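Local coordinates for protein succinylglutamate desuccinylase (Vibrio parahaemolyticus, PDB 2BCO) that probably hydrolyses N-succinylglutamate to succinate and glutamate, the last step of arginine degradation by the AST pathway, using one zinc ion per subunit, at residues E43-N48 with D88-F93; G83-D88 with L244-Q249; I258-S263 with L325-V330. One frame throughout, in Å; residues are numbered along the deposited sequence.

Contact 1: residues E43-N48 with D88-F93; sequences EVIPEN and DARCLF
Strand 41-45 runs antiparallel to the start of strand 90-95, and the main chains of Val44 and Cys91 satisfy each other twice. Val44 N donates to Cys91 O at 2.8 Å with a nearly straight N-H...O angle of 167°, the donor standing above the carbonyl plane. The return bond, from Cys91 N to Val44 O, is equally short and lies in the carbonyl plane.

On the face that carries Glu43 and Leu92, Glu43 CG is anti to the backbone N, and the extended chain lifts the carboxylate to the Arg90 guanidinium. The planes stand 89° apart in a salt bridge, and Arg90 NE donates to Glu43 OE2 at 3.1 Å from above the carboxylate plane; a second bond, from Arg90 NH2 to OE2, is weak. Tyr37 holds Glu43 OE1, while Asn55 and the carbonyl of Phe140 take Arg90 NH1.

On the Val44 and Cys91 face, Val44 CG2 touches the edge of the Phe93 ring, 3.6 Å from CE1. Beyond the paired residues, one water donates to both Asn48 O and Asp88 O. This is a regular antiparallel strand pair, placing strand 41-45 beside strand 90-95, which also pairs in parallel with strand 55-60 in this zinc-hydrolase fold.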
ATOM      1  N   GLU A  43      -9.514  15.284   3.444  1.00 16.92           N
ATOM      2  CA  GLU A  43      -9.764  14.713   4.759  1.00 17.97           C
ATOM      3  C   GLU A  43     -11.268  14.564   4.943  1.00 18.41           C
ATOM      4  O   GLU A  43     -12.040  15.415   4.505  1.00 19.87           O
ATOM      5  CB  GLU A  43      -9.210  15.600   5.867  1.00 22.70           C
ATOM      6  CG  GLU A  43      -9.239  14.919   7.227  1.00 25.04           C
ATOM      7  CD  GLU A  43      -8.539  15.720   8.298  1.00 29.61           C
ATOM      8  OE1 GLU A  43      -7.360  16.101   8.086  1.00 32.45           O
ATOM      9  OE2 GLU A  43      -9.161  15.962   9.353  1.00 28.05           O
ATOM     10  N   VAL A  44     -11.683  13.473   5.572  1.00 18.93           N
ATOM     11  CA  VAL A  44     -13.096  13.234   5.818  1.00 18.80           C
ATOM     12  C   VAL A  44     -13.236  12.972   7.311  1.00 20.71           C
ATOM     13  O   VAL A  44     -12.651  12.031   7.844  1.00 21.11           O
ATOM     14  CB  VAL A  44     -13.609  12.024   4.999  1.00 13.65           C
ATOM     15  CG1 VAL A  44     -15.103  11.845   5.191  1.00 14.38           C
ATOM     16  CG2 VAL A  44     -13.304  12.235   3.526  1.00 15.94           C
ATOM     17  N   ILE A  45     -13.996  13.826   7.986  1.00 23.48           N
ATOM     18  CA  ILE A  45     -14.208  13.704   9.422  1.00 24.88           C
ATOM     19  C   ILE A  45     -15.656  13.304   9.706  1.00 25.68           C
ATOM     20  O   ILE A  45     -16.584  13.852   9.112  1.00 24.44           O
ATOM     21  CB  ILE A  45     -13.906  15.047  10.133  1.00 34.43           C
ATOM     22  CG1 ILE A  45     -12.456  15.462   9.860  1.00 35.50           C
ATOM     23  CG2 ILE A  45     -14.169  14.924  11.636  1.00 34.11           C
ATOM     24  CD1 ILE A  45     -12.069  16.800  10.463  1.00 37.00           C
ATOM     25  N   PRO A  46     -15.861  12.335  10.611  1.00 14.51           N
ATOM     26  CA  PRO A  46     -17.201  11.865  10.971  1.00 18.91           C
ATOM     27  C   PRO A  46     -17.990  12.917  11.752  1.00 21.38           C
ATOM     28  O   PRO A  46     -17.416  13.803  12.381  1.00 18.57           O
ATOM     29  CB  PRO A  46     -16.920  10.632  11.825  1.00 32.01           C
ATOM     30  CG  PRO A  46     -15.561  10.197  11.393  1.00 32.03           C
ATOM     31  CD  PRO A  46     -14.837  11.499  11.254  1.00 29.87           C
ATOM     32  N   GLU A  47     -19.310  12.804  11.717  1.00 25.33           N
ATOM     33  CA  GLU A  47     -20.172  13.735  12.431  1.00 30.05           C
ATOM     34  C   GLU A  47     -19.958  13.657  13.941  1.00 32.54           C
ATOM     35  O   GLU A  47     -19.928  14.684  14.616  1.00 30.12           O
ATOM     36  CB  GLU A  47     -21.637  13.437  12.115  1.00 67.01           C
ATOM     37  CG  GLU A  47     -22.625  14.283  12.900  1.00 73.03           C
ATOM     38  CD  GLU A  47     -24.051  13.812  12.716  1.00 75.21           C
ATOM     39  OE1 GLU A  47     -24.320  12.620  12.977  1.00 76.97           O
ATOM     40  OE2 GLU A  47     -24.903  14.633  12.316  1.00 75.83           O
ATOM     41  N   ASN A  48     -19.811  12.441  14.462  1.00 38.53           N
ATOM     42  CA  ASN A  48     -19.615  12.232  15.897  1.00 39.77           C
ATOM     43  C   ASN A  48     -18.306  11.527  16.253  1.00 38.33           C
ATOM     44  O   ASN A  48     -18.288  10.321  16.510  1.00 37.83           O
ATOM     45  CB  ASN A  48     -20.781  11.424  16.478  1.00 88.61           C
ATOM     46  CG  ASN A  48     -20.647  11.205  17.977  1.00 93.30           C
ATOM     47  OD1 ASN A  48     -20.710  12.154  18.762  1.00 93.32           O
ATOM     48  ND2 ASN A  48     -20.454   9.952  18.379  1.00 93.82           N
ATOM     49  N   ASP A  88     -17.790   6.772   9.434  1.00 27.76           N
ATOM     50  CA  ASP A  88     -17.654   6.619  10.873  1.00 29.37           C
ATOM     51  C   ASP A  88     -16.209   6.804  11.331  1.00 28.74           C
ATOM     52  O   ASP A  88     -15.944   7.025  12.506  1.00 31.15           O
ATOM     53  CB  ASP A  88     -18.147   5.236  11.287  1.00 50.55           C
ATOM     54  CG  ASP A  88     -18.543   5.176  12.738  1.00 57.55           C
ATOM     55  OD1 ASP A  88     -19.660   5.633  13.064  1.00 61.84           O
ATOM     56  OD2 ASP A  88     -17.733   4.684  13.552  1.00 58.68           O
ATOM     57  N   ALA A  89     -15.271   6.704  10.404  1.00 24.98           N
ATOM     58  CA  ALA A  89     -13.869   6.864  10.745  1.00 23.99           C
ATOM     59  C   ALA A  89     -13.318   8.126  10.097  1.00 23.01           C
ATOM     60  O   ALA A  89     -13.780   8.535   9.036  1.00 24.71           O
ATOM     61  CB  ALA A  89     -13.075   5.651  10.281  1.00 11.12           C
ATOM     62  N   ARG A  90     -12.346   8.749  10.747  1.00 20.16           N
ATOM     63  CA  ARG A  90     -11.715   9.943  10.205  1.00 19.93           C
ATOM     64  C   ARG A  90     -10.745   9.416   9.149  1.00 18.79           C
ATOM     65  O   ARG A  90      -9.976   8.498   9.421  1.00 19.70           O
ATOM     66  CB  ARG A  90     -10.976  10.690  11.319  1.00 18.14           C
ATOM     67  CG  ARG A  90     -10.205  11.918  10.859  1.00 20.04           C
ATOM     68  CD  ARG A  90      -9.921  12.846  12.028  1.00 19.06           C
ATOM     69  NE  ARG A  90      -8.964  13.892  11.686  1.00 19.26           N
ATOM     70  CZ  ARG A  90      -7.656  13.805  11.900  1.00 17.88           C
ATOM     71  NH1 ARG A  90      -7.141  12.719  12.454  1.00 16.46           N
ATOM     72  NH2 ARG A  90      -6.864  14.815  11.570  1.00 21.33           N
ATOM     73  N   CYS A  91     -10.794   9.975   7.943  1.00 20.34           N
ATOM     74  CA  CYS A  91      -9.926   9.514   6.862  1.00 20.27           C
ATOM     75  C   CYS A  91      -9.168  10.633   6.163  1.00 20.38           C
ATOM     76  O   CYS A  91      -9.582  11.791   6.168  1.00 21.22           O
ATOM     77  CB  CYS A  91     -10.746   8.774   5.797  1.00 18.40           C
ATOM     78  SG  CYS A  91     -11.843   7.463   6.387  1.00 17.20           S
ATOM     79  N   LEU A  92      -8.047  10.267   5.556  1.00 19.63           N
ATOM     80  CA  LEU A  92      -7.240  11.206   4.798  1.00 19.25           C
ATOM     81  C   LEU A  92      -6.974  10.514   3.469  1.00 18.87           C
ATOM     82  O   LEU A  92      -6.154   9.590   3.408  1.00 22.91           O
ATOM     83  CB  LEU A  92      -5.911  11.501   5.502  1.00 18.73           C
ATOM     84  CG  LEU A  92      -5.052  12.530   4.752  1.00 19.39           C
ATOM     85  CD1 LEU A  92      -5.756  13.872   4.780  1.00 18.18           C
ATOM     86  CD2 LEU A  92      -3.673  12.649   5.371  1.00 17.41           C
ATOM     87  N   PHE A  93      -7.681  10.940   2.420  1.00 11.13           N
ATOM     88  CA  PHE A  93      -7.522  10.353   1.092  1.00  9.42           C
ATOM     89  C   PHE A  93      -6.439  11.076   0.330  1.00 10.90           C
ATOM     90  O   PHE A  93      -6.426  12.310   0.234  1.00 11.87           O
ATOM     91  CB  PHE A  93      -8.832  10.404   0.290  1.00 13.10           C
ATOM     92  CG  PHE A  93      -9.921   9.511   0.843  1.00 12.42           C
ATOM     93  CD1 PHE A  93     -10.779   9.966   1.833  1.00 12.14           C
ATOM     94  CD2 PHE A  93     -10.064   8.206   0.387  1.00 14.77           C
ATOM     95  CE1 PHE A  93     -11.775   9.130   2.368  1.00 14.59           C
ATOM     96  CE2 PHE A  93     -11.055   7.358   0.912  1.00 14.43           C
ATOM     97  CZ  PHE A  93     -11.911   7.827   1.907  1.00 13.42           C
TER
HETATM   98  O   HOH W   1     -17.186   7.882  14.821  1.00 25.61           O

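Contact 2: residues G83-D88 with L244-Q249; sequences GFQKVD and LIAEAQ
Ile245, in the last turn of helix 235-245, and Gln85, in the loop after helix 68-81, point their side chains at each other tip to tip. Ile245 CG1 takes the crowded position between the backbone N and the carbonyl carbon (chi1 85°), and from there CD1 reaches the end of the Gln85 amide, 3.4 Å from NE2. Ile245 CD1 also presses on Lys86 O at 3.0 Å. The Ile245 and Val87 side chains cross obliquely, with Ile245 CD1 3.9 Å from Val87 CG2.

Gln85 leaves its backbone with CG anti to N and then bends at chi2 (58°). The turn brings Gln85 NE2 back onto Lys86 O in a 2.8 Å hydrogen bond close to the amide plane; OE1 accepts from Arg242 NH1, so both ends of the amide are held. Ala246 CB sits against this bonded pair, 3.1 Å from Lys86 O and 3.5 Å from Gln85 NE2.

Further along, Asp88 and Glu247 cross at about a right angle, Asp88 OD2 meeting Glu247 CG at 3.1 Å. Glu247 turns its carboxylate to a salt bridge with Lys54, which probably eases the repulsion between the like charges. Asp88 N donates to Ile245 O at 2.8 Å in the carbonyl plane. The arrangement is a helix C-terminus closed by a Schellman motif at Glu247 and docked on the loop that leads from helix 68-81 to strand 90-95.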
ATOM      1  N   GLY A  83     -23.923  10.951   0.515  1.00 36.63           N
ATOM      2  CA  GLY A  83     -24.536  10.366   1.697  1.00 34.48           C
ATOM      3  C   GLY A  83     -24.748   8.868   1.592  1.00 33.61           C
ATOM      4  O   GLY A  83     -25.125   8.219   2.563  1.00 33.23           O
ATOM      5  N   PHE A  84     -24.498   8.312   0.413  1.00 34.21           N
ATOM      6  CA  PHE A  84     -24.672   6.879   0.197  1.00 34.97           C
ATOM      7  C   PHE A  84     -23.707   6.046   1.045  1.00 34.15           C
ATOM      8  O   PHE A  84     -24.047   4.948   1.495  1.00 35.44           O
ATOM      9  CB  PHE A  84     -24.488   6.558  -1.287  1.00 36.20           C
ATOM     10  CG  PHE A  84     -24.574   5.093  -1.607  1.00 38.13           C
ATOM     11  CD1 PHE A  84     -23.428   4.300  -1.630  1.00 40.33           C
ATOM     12  CD2 PHE A  84     -25.806   4.499  -1.869  1.00 39.91           C
ATOM     13  CE1 PHE A  84     -23.509   2.926  -1.914  1.00 42.31           C
ATOM     14  CE2 PHE A  84     -25.904   3.129  -2.153  1.00 39.98           C
ATOM     15  CZ  PHE A  84     -24.753   2.340  -2.174  1.00 41.18           C
ATOM     16  N   GLN A  85     -22.500   6.564   1.246  1.00 26.06           N
ATOM     17  CA  GLN A  85     -21.505   5.872   2.048  1.00 22.90           C
ATOM     18  C   GLN A  85     -21.520   6.448   3.454  1.00 22.63           C
ATOM     19  O   GLN A  85     -21.349   7.653   3.650  1.00 21.96           O
ATOM     20  CB  GLN A  85     -20.110   6.031   1.435  1.00 26.21           C
ATOM     21  CG  GLN A  85     -18.972   5.467   2.287  1.00 23.75           C
ATOM     22  CD  GLN A  85     -19.143   3.992   2.602  1.00 25.64           C
ATOM     23  OE1 GLN A  85     -19.281   3.165   1.702  1.00 24.54           O
ATOM     24  NE2 GLN A  85     -19.133   3.654   3.892  1.00 26.68           N
ATOM     25  N   LYS A  86     -21.739   5.582   4.432  1.00 27.21           N
ATOM     26  CA  LYS A  86     -21.770   6.010   5.821  1.00 29.02           C
ATOM     27  C   LYS A  86     -20.331   6.226   6.294  1.00 29.17           C
ATOM     28  O   LYS A  86     -19.462   5.368   6.086  1.00 29.91           O
ATOM     29  CB  LYS A  86     -22.468   4.942   6.671  1.00 26.22           C
ATOM     30  CG  LYS A  86     -22.488   5.221   8.162  1.00 30.20           C
ATOM     31  CD  LYS A  86     -23.040   4.019   8.922  1.00 33.06           C
ATOM     32  CE  LYS A  86     -22.707   4.078  10.403  1.00 32.45           C
ATOM     33  NZ  LYS A  86     -23.401   5.192  11.096  1.00 36.94           N
ATOM     34  N   VAL A  87     -20.073   7.369   6.919  1.00 20.80           N
ATOM     35  CA  VAL A  87     -18.730   7.664   7.399  1.00 20.46           C
ATOM     36  C   VAL A  87     -18.670   7.616   8.913  1.00 21.42           C
ATOM     37  O   VAL A  87     -19.397   8.334   9.597  1.00 22.68           O
ATOM     38  CB  VAL A  87     -18.260   9.036   6.912  1.00 16.46           C
ATOM     39  CG1 VAL A  87     -16.864   9.310   7.416  1.00 19.75           C
ATOM     40  CG2 VAL A  87     -18.281   9.075   5.399  1.00 16.65           C
ATOM     41  N   ASP A  88     -17.790   6.772   9.434  1.00 27.76           N
ATOM     42  CA  ASP A  88     -17.654   6.619  10.873  1.00 29.37           C
ATOM     43  C   ASP A  88     -16.209   6.804  11.331  1.00 28.74           C
ATOM     44  O   ASP A  88     -15.944   7.025  12.506  1.00 31.15           O
ATOM     45  CB  ASP A  88     -18.147   5.236  11.287  1.00 50.55           C
ATOM     46  CG  ASP A  88     -18.543   5.176  12.738  1.00 57.55           C
ATOM     47  OD1 ASP A  88     -19.660   5.633  13.064  1.00 61.84           O
ATOM     48  OD2 ASP A  88     -17.733   4.684  13.552  1.00 58.68           O
ATOM     49  N   LEU A 244     -14.910  -0.680   6.589  1.00 16.39           N
ATOM     50  CA  LEU A 244     -13.931  -0.158   7.531  1.00 17.53           C
ATOM     51  C   LEU A 244     -14.149   1.323   7.814  1.00 21.26           C
ATOM     52  O   LEU A 244     -14.108   1.753   8.976  1.00 20.27           O
ATOM     53  CB  LEU A 244     -12.513  -0.389   6.998  1.00 17.51           C
ATOM     54  CG  LEU A 244     -11.332   0.056   7.871  1.00 18.94           C
ATOM     55  CD1 LEU A 244     -11.335  -0.731   9.180  1.00 17.98           C
ATOM     56  CD2 LEU A 244     -10.015  -0.169   7.117  1.00 16.51           C
ATOM     57  N   ILE A 245     -14.372   2.111   6.766  1.00 14.15           N
ATOM     58  CA  ILE A 245     -14.597   3.531   6.977  1.00 16.52           C
ATOM     59  C   ILE A 245     -15.963   3.753   7.656  1.00 17.72           C
ATOM     60  O   ILE A 245     -16.179   4.767   8.312  1.00 15.65           O
ATOM     61  CB  ILE A 245     -14.505   4.328   5.636  1.00 34.21           C
ATOM     62  CG1 ILE A 245     -15.838   4.309   4.904  1.00 34.78           C
ATOM     63  CG2 ILE A 245     -13.433   3.723   4.730  1.00 33.18           C
ATOM     64  CD1 ILE A 245     -16.636   5.562   5.116  1.00 36.40           C
ATOM     65  N   ALA A 246     -16.870   2.789   7.520  1.00 22.46           N
ATOM     66  CA  ALA A 246     -18.197   2.900   8.128  1.00 26.38           C
ATOM     67  C   ALA A 246     -18.334   2.120   9.437  1.00 29.89           C
ATOM     68  O   ALA A 246     -19.400   2.126  10.048  1.00 28.50           O
ATOM     69  CB  ALA A 246     -19.271   2.434   7.143  1.00 23.87           C
ATOM     70  N   GLU A 247     -17.263   1.457   9.865  1.00 31.50           N
ATOM     71  CA  GLU A 247     -17.288   0.670  11.100  1.00 38.14           C
ATOM     72  C   GLU A 247     -18.479  -0.284  11.124  1.00 41.25           C
ATOM     73  O   GLU A 247     -19.257  -0.289  12.078  1.00 39.45           O
ATOM     74  CB  GLU A 247     -17.358   1.590  12.327  1.00 56.50           C
ATOM     75  CG  GLU A 247     -16.030   2.186  12.746  1.00 60.96           C
ATOM     76  CD  GLU A 247     -15.032   1.130  13.184  1.00 63.59           C
ATOM     77  OE1 GLU A 247     -14.574   0.344  12.327  1.00 64.64           O
ATOM     78  OE2 GLU A 247     -14.709   1.084  14.390  1.00 65.60           O
ATOM     79  N   ALA A 248     -18.613  -1.096  10.082  1.00 42.84           N
ATOM     80  CA  ALA A 248     -19.724  -2.032   9.994  1.00 48.17           C
ATOM     81  C   ALA A 248     -19.318  -3.443   9.587  1.00 52.21           C
ATOM     82  O   ALA A 248     -18.155  -3.712   9.287  1.00 51.69           O
ATOM     83  CB  ALA A 248     -20.763  -1.498   9.015  1.00 56.69           C
ATOM     84  N   GLN A 249     -20.311  -4.329   9.586  1.00 78.39           N
ATOM     85  CA  GLN A 249     -20.161  -5.730   9.196  1.00 81.33           C
ATOM     86  C   GLN A 249     -18.908  -6.427   9.728  1.00 82.10           C
ATOM     87  O   GLN A 249     -18.055  -6.862   8.952  1.00 85.92           O
ATOM     88  CB  GLN A 249     -20.198  -5.835   7.666  1.00 89.19           C
ATOM     89  CG  GLN A 249     -20.852  -7.103   7.126  1.00 92.18           C
ATOM     90  CD  GLN A 249     -20.102  -8.369   7.499  1.00 93.68           C
ATOM     91  OE1 GLN A 249     -18.933  -8.539   7.151  1.00 95.48           O
ATOM     92  NE2 GLN A 249     -20.779  -9.269   8.202  1.00 95.29           N
TER

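Contact 3: residues I258-S263 with L325-V330; sequences IKYRVS and LMVCEV
Two strands of the AstE/AspA barrel-sandwich hybrid region, 258-267 and 322-335, meet here as a twisted antiparallel pair, the axes of segments 258-262 and 325-329 at 140°. Arg261 and Cys328 form the hydrogen-bonded pair at its middle: Arg261 N donates to Cys328 O at 3.0 Å in the carbonyl plane, and Cys328 N returns to Arg261 O nearly along the C=O axis. Val330 N extends the ladder to Lys259 O, approaching from above the carbonyl plane. At the other end, where the chain turns a corner, the bond from Ser263 N to Met326 O is weak, with an N-H...O angle of 123°.

On the face of Arg261 and Cys328, Arg261 CG starts from the crowded position between the backbone N and the carbonyl carbon (chi1 73°), and the chain then runs extended. It crosses Val330 at about a right angle, with Arg261 CD 3.4 Å from Val330 CG2, which also lies at the edge of the guanidinium in its plane. Cys328 SG, itself in the crowded position, sits over the centre of one guanidinium face, 3.7 Å from Arg261 CZ. Ser263 OG lies 3.0 Å from Cys328 SG.

Val327 CG2 lies 3.9 Å from Tyr260 CD1, on the side where Val262 and Val327 both pack on Leu194 of strand 192-195. The tyrosine ring crosses Glu329 obliquely, nearly perpendicular to its carboxylate, and a water bridges Tyr260 OH to Glu329 OE1, to which it donates. His163 is a further hydrogen-bonding partner of that hydroxyl. The chemistry thus differs between the faces: valines meet the neighbouring strand on one, while on the other the Arg261 charge rests on a polarisable sulfur, which may favour the thiolate somewhat if Cys328 ionises.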
ATOM      1  N   ILE A 258      -3.016 -16.195   3.273  1.00 11.29           N
ATOM      2  CA  ILE A 258      -1.774 -16.923   3.470  1.00 13.41           C
ATOM      3  C   ILE A 258      -0.748 -15.962   4.087  1.00 14.54           C
ATOM      4  O   ILE A 258      -0.651 -14.802   3.676  1.00 16.05           O
ATOM      5  CB  ILE A 258      -1.256 -17.476   2.129  1.00 18.17           C
ATOM      6  CG1 ILE A 258      -2.297 -18.445   1.548  1.00 17.35           C
ATOM      7  CG2 ILE A 258       0.085 -18.192   2.325  1.00 17.98           C
ATOM      8  CD1 ILE A 258      -2.056 -18.789   0.098  1.00 14.54           C
ATOM      9  N   LYS A 259      -0.009 -16.438   5.086  1.00 14.85           N
ATOM     10  CA  LYS A 259       0.991 -15.615   5.755  1.00 15.36           C
ATOM     11  C   LYS A 259       2.377 -16.057   5.284  1.00 16.70           C
ATOM     12  O   LYS A 259       2.707 -17.247   5.319  1.00 17.29           O
ATOM     13  CB  LYS A 259       0.895 -15.780   7.279  1.00 20.36           C
ATOM     14  CG  LYS A 259      -0.517 -15.692   7.881  1.00 19.52           C
ATOM     15  CD  LYS A 259      -1.144 -14.307   7.713  1.00 21.00           C
ATOM     16  CE  LYS A 259      -2.470 -14.191   8.470  1.00 17.49           C
ATOM     17  NZ  LYS A 259      -3.487 -15.199   8.036  1.00 15.11           N
ATOM     18  N   TYR A 260       3.183 -15.099   4.838  1.00 10.20           N
ATOM     19  CA  TYR A 260       4.531 -15.386   4.358  1.00  9.70           C
ATOM     20  C   TYR A 260       5.546 -14.663   5.228  1.00  8.66           C
ATOM     21  O   TYR A 260       5.217 -13.686   5.885  1.00 10.25           O
ATOM     22  CB  TYR A 260       4.709 -14.906   2.912  1.00 12.28           C
ATOM     23  CG  TYR A 260       4.030 -15.752   1.856  1.00 14.10           C
ATOM     24  CD1 TYR A 260       4.619 -16.929   1.387  1.00 15.11           C
ATOM     25  CD2 TYR A 260       2.802 -15.380   1.324  1.00 12.51           C
ATOM     26  CE1 TYR A 260       3.995 -17.715   0.412  1.00 13.08           C
ATOM     27  CE2 TYR A 260       2.171 -16.156   0.349  1.00 14.12           C
ATOM     28  CZ  TYR A 260       2.771 -17.320  -0.101  1.00 13.72           C
ATOM     29  OH  TYR A 260       2.149 -18.082  -1.067  1.00 17.05           O
ATOM     30  N   ARG A 261       6.774 -15.163   5.242  1.00  7.57           N
ATOM     31  CA  ARG A 261       7.861 -14.538   5.988  1.00  9.49           C
ATOM     32  C   ARG A 261       9.024 -14.515   5.012  1.00  9.91           C
ATOM     33  O   ARG A 261       9.023 -15.256   4.028  1.00  6.69           O
ATOM     34  CB  ARG A 261       8.240 -15.348   7.240  1.00 13.57           C
ATOM     35  CG  ARG A 261       8.996 -16.653   6.985  1.00 15.09           C
ATOM     36  CD  ARG A 261       9.425 -17.306   8.310  1.00 20.80           C
ATOM     37  NE  ARG A 261       9.982 -18.651   8.144  1.00 20.36           N
ATOM     38  CZ  ARG A 261      11.188 -18.918   7.656  1.00 21.96           C
ATOM     39  NH1 ARG A 261      11.993 -17.936   7.280  1.00 22.61           N
ATOM     40  NH2 ARG A 261      11.589 -20.178   7.537  1.00 25.43           N
ATOM     41  N   VAL A 262      10.018 -13.678   5.270  1.00 15.62           N
ATOM     42  CA  VAL A 262      11.159 -13.610   4.370  1.00 20.31           C
ATOM     43  C   VAL A 262      12.204 -14.697   4.650  1.00 24.23           C
ATOM     44  O   VAL A 262      12.904 -14.652   5.660  1.00 24.99           O
ATOM     45  CB  VAL A 262      11.826 -12.224   4.451  1.00 18.21           C
ATOM     46  CG1 VAL A 262      13.050 -12.174   3.539  1.00 18.68           C
ATOM     47  CG2 VAL A 262      10.811 -11.150   4.071  1.00 17.44           C
ATOM     48  N   SER A 263      12.292 -15.683   3.760  1.00 28.66           N
ATOM     49  CA  SER A 263      13.268 -16.759   3.912  1.00 32.74           C
ATOM     50  C   SER A 263      14.640 -16.120   3.901  1.00 35.36           C
ATOM     51  O   SER A 263      15.429 -16.308   4.821  1.00 36.08           O
ATOM     52  CB  SER A 263      13.157 -17.762   2.762  1.00 60.40           C
ATOM     53  OG  SER A 263      11.863 -18.336   2.711  1.00 63.69           O
ATOM     54  N   LEU A 325      13.425 -11.016  -3.050  1.00 24.55           N
ATOM     55  CA  LEU A 325      13.011 -11.520  -1.756  1.00 22.75           C
ATOM     56  C   LEU A 325      12.660 -12.979  -1.971  1.00 21.55           C
ATOM     57  O   LEU A 325      12.069 -13.333  -2.983  1.00 23.14           O
ATOM     58  CB  LEU A 325      11.777 -10.759  -1.273  1.00 12.86           C
ATOM     59  CG  LEU A 325      11.814  -9.985   0.051  1.00 15.94           C
ATOM     60  CD1 LEU A 325      13.231  -9.582   0.429  1.00 12.38           C
ATOM     61  CD2 LEU A 325      10.928  -8.752  -0.092  1.00 11.34           C
HETATM   62  N   MSE A 326      13.071 -13.837  -1.051  1.00 20.86           N
HETATM   63  CA  MSE A 326      12.730 -15.249  -1.135  1.00 19.60           C
HETATM   64  C   MSE A 326      11.827 -15.425   0.073  1.00 18.24           C
HETATM   65  O   MSE A 326      12.223 -15.140   1.200  1.00 16.05           O
HETATM   66  CB  MSE A 326      13.975 -16.128  -1.004  1.00 28.03           C
HETATM   67  CG  MSE A 326      14.980 -15.983  -2.135  1.00 32.56           C
HETATM   68 SE   MSE A 326      14.255 -16.523  -3.833  1.00 41.29          SE
HETATM   69  CE  MSE A 326      14.716 -18.406  -3.766  1.00 38.01           C
ATOM     70  N   VAL A 327      10.605 -15.871  -0.167  1.00 18.90           N
ATOM     71  CA  VAL A 327       9.649 -16.038   0.913  1.00 19.99           C
ATOM     72  C   VAL A 327       9.088 -17.444   0.990  1.00 21.12           C
ATOM     73  O   VAL A 327       9.266 -18.245   0.071  1.00 22.39           O
ATOM     74  CB  VAL A 327       8.491 -15.054   0.742  1.00 17.65           C
ATOM     75  CG1 VAL A 327       9.045 -13.642   0.607  1.00 19.64           C
ATOM     76  CG2 VAL A 327       7.674 -15.423  -0.491  1.00 16.11           C
ATOM     77  N   CYS A 328       8.410 -17.732   2.094  1.00 13.55           N
ATOM     78  CA  CYS A 328       7.804 -19.034   2.312  1.00 14.32           C
ATOM     79  C   CYS A 328       6.703 -18.891   3.344  1.00 13.70           C
ATOM     80  O   CYS A 328       6.776 -18.024   4.219  1.00 12.89           O
ATOM     81  CB  CYS A 328       8.849 -20.035   2.813  1.00 24.02           C
ATOM     82  SG  CYS A 328       9.657 -19.577   4.372  1.00 31.24           S
ATOM     83  N   GLU A 329       5.678 -19.725   3.239  1.00 20.50           N
ATOM     84  CA  GLU A 329       4.581 -19.672   4.197  1.00 23.28           C
ATOM     85  C   GLU A 329       5.148 -19.807   5.607  1.00 23.94           C
ATOM     86  O   GLU A 329       6.187 -20.440   5.821  1.00 21.65           O
ATOM     87  CB  GLU A 329       3.579 -20.805   3.955  1.00 24.01           C
ATOM     88  CG  GLU A 329       2.880 -20.754   2.612  1.00 28.60           C
ATOM     89  CD  GLU A 329       1.607 -21.587   2.586  1.00 31.17           C
ATOM     90  OE1 GLU A 329       1.033 -21.766   1.491  1.00 31.96           O
ATOM     91  OE2 GLU A 329       1.179 -22.055   3.662  1.00 30.25           O
ATOM     92  N   VAL A 330       4.474 -19.210   6.575  1.00 19.21           N
ATOM     93  CA  VAL A 330       4.963 -19.329   7.925  1.00 19.38           C
ATOM     94  C   VAL A 330       3.880 -19.682   8.935  1.00 18.96           C
ATOM     95  O   VAL A 330       2.698 -19.368   8.747  1.00 17.97           O
ATOM     96  CB  VAL A 330       5.691 -18.056   8.363  1.00 35.50           C
ATOM     97  CG1 VAL A 330       4.718 -16.918   8.545  1.00 35.66           C
ATOM     98  CG2 VAL A 330       6.476 -18.345   9.636  1.00 43.04           C
TER
HETATM   99  O   HOH W   2       1.651 -20.807  -1.222  1.00 31.71           O

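From the N terminus, strand 41-45 comes first, and contact 1 closes the loop that returns through helix 68-81 to strand 90-95. Before that loop is complete, residues 83-88 enter contact 2, whose partner lies at the end of helix 235-245; the two contacts therefore cross along the chain and share Asp88. They also touch, Val44 packing on Val87 and Ala89 N 3.0 Å from Ile245 O. Contact 3 follows in series, closing a helix-free excursion between strands 258-267 and 322-335. Its centre is about 35 Å from that of contact 1, across the chain's centre: contacts 1 and 2 tie strand 41-45, strand 90-95 and the end of helix 235-245 together, contact 3 two strands of the hybrid region.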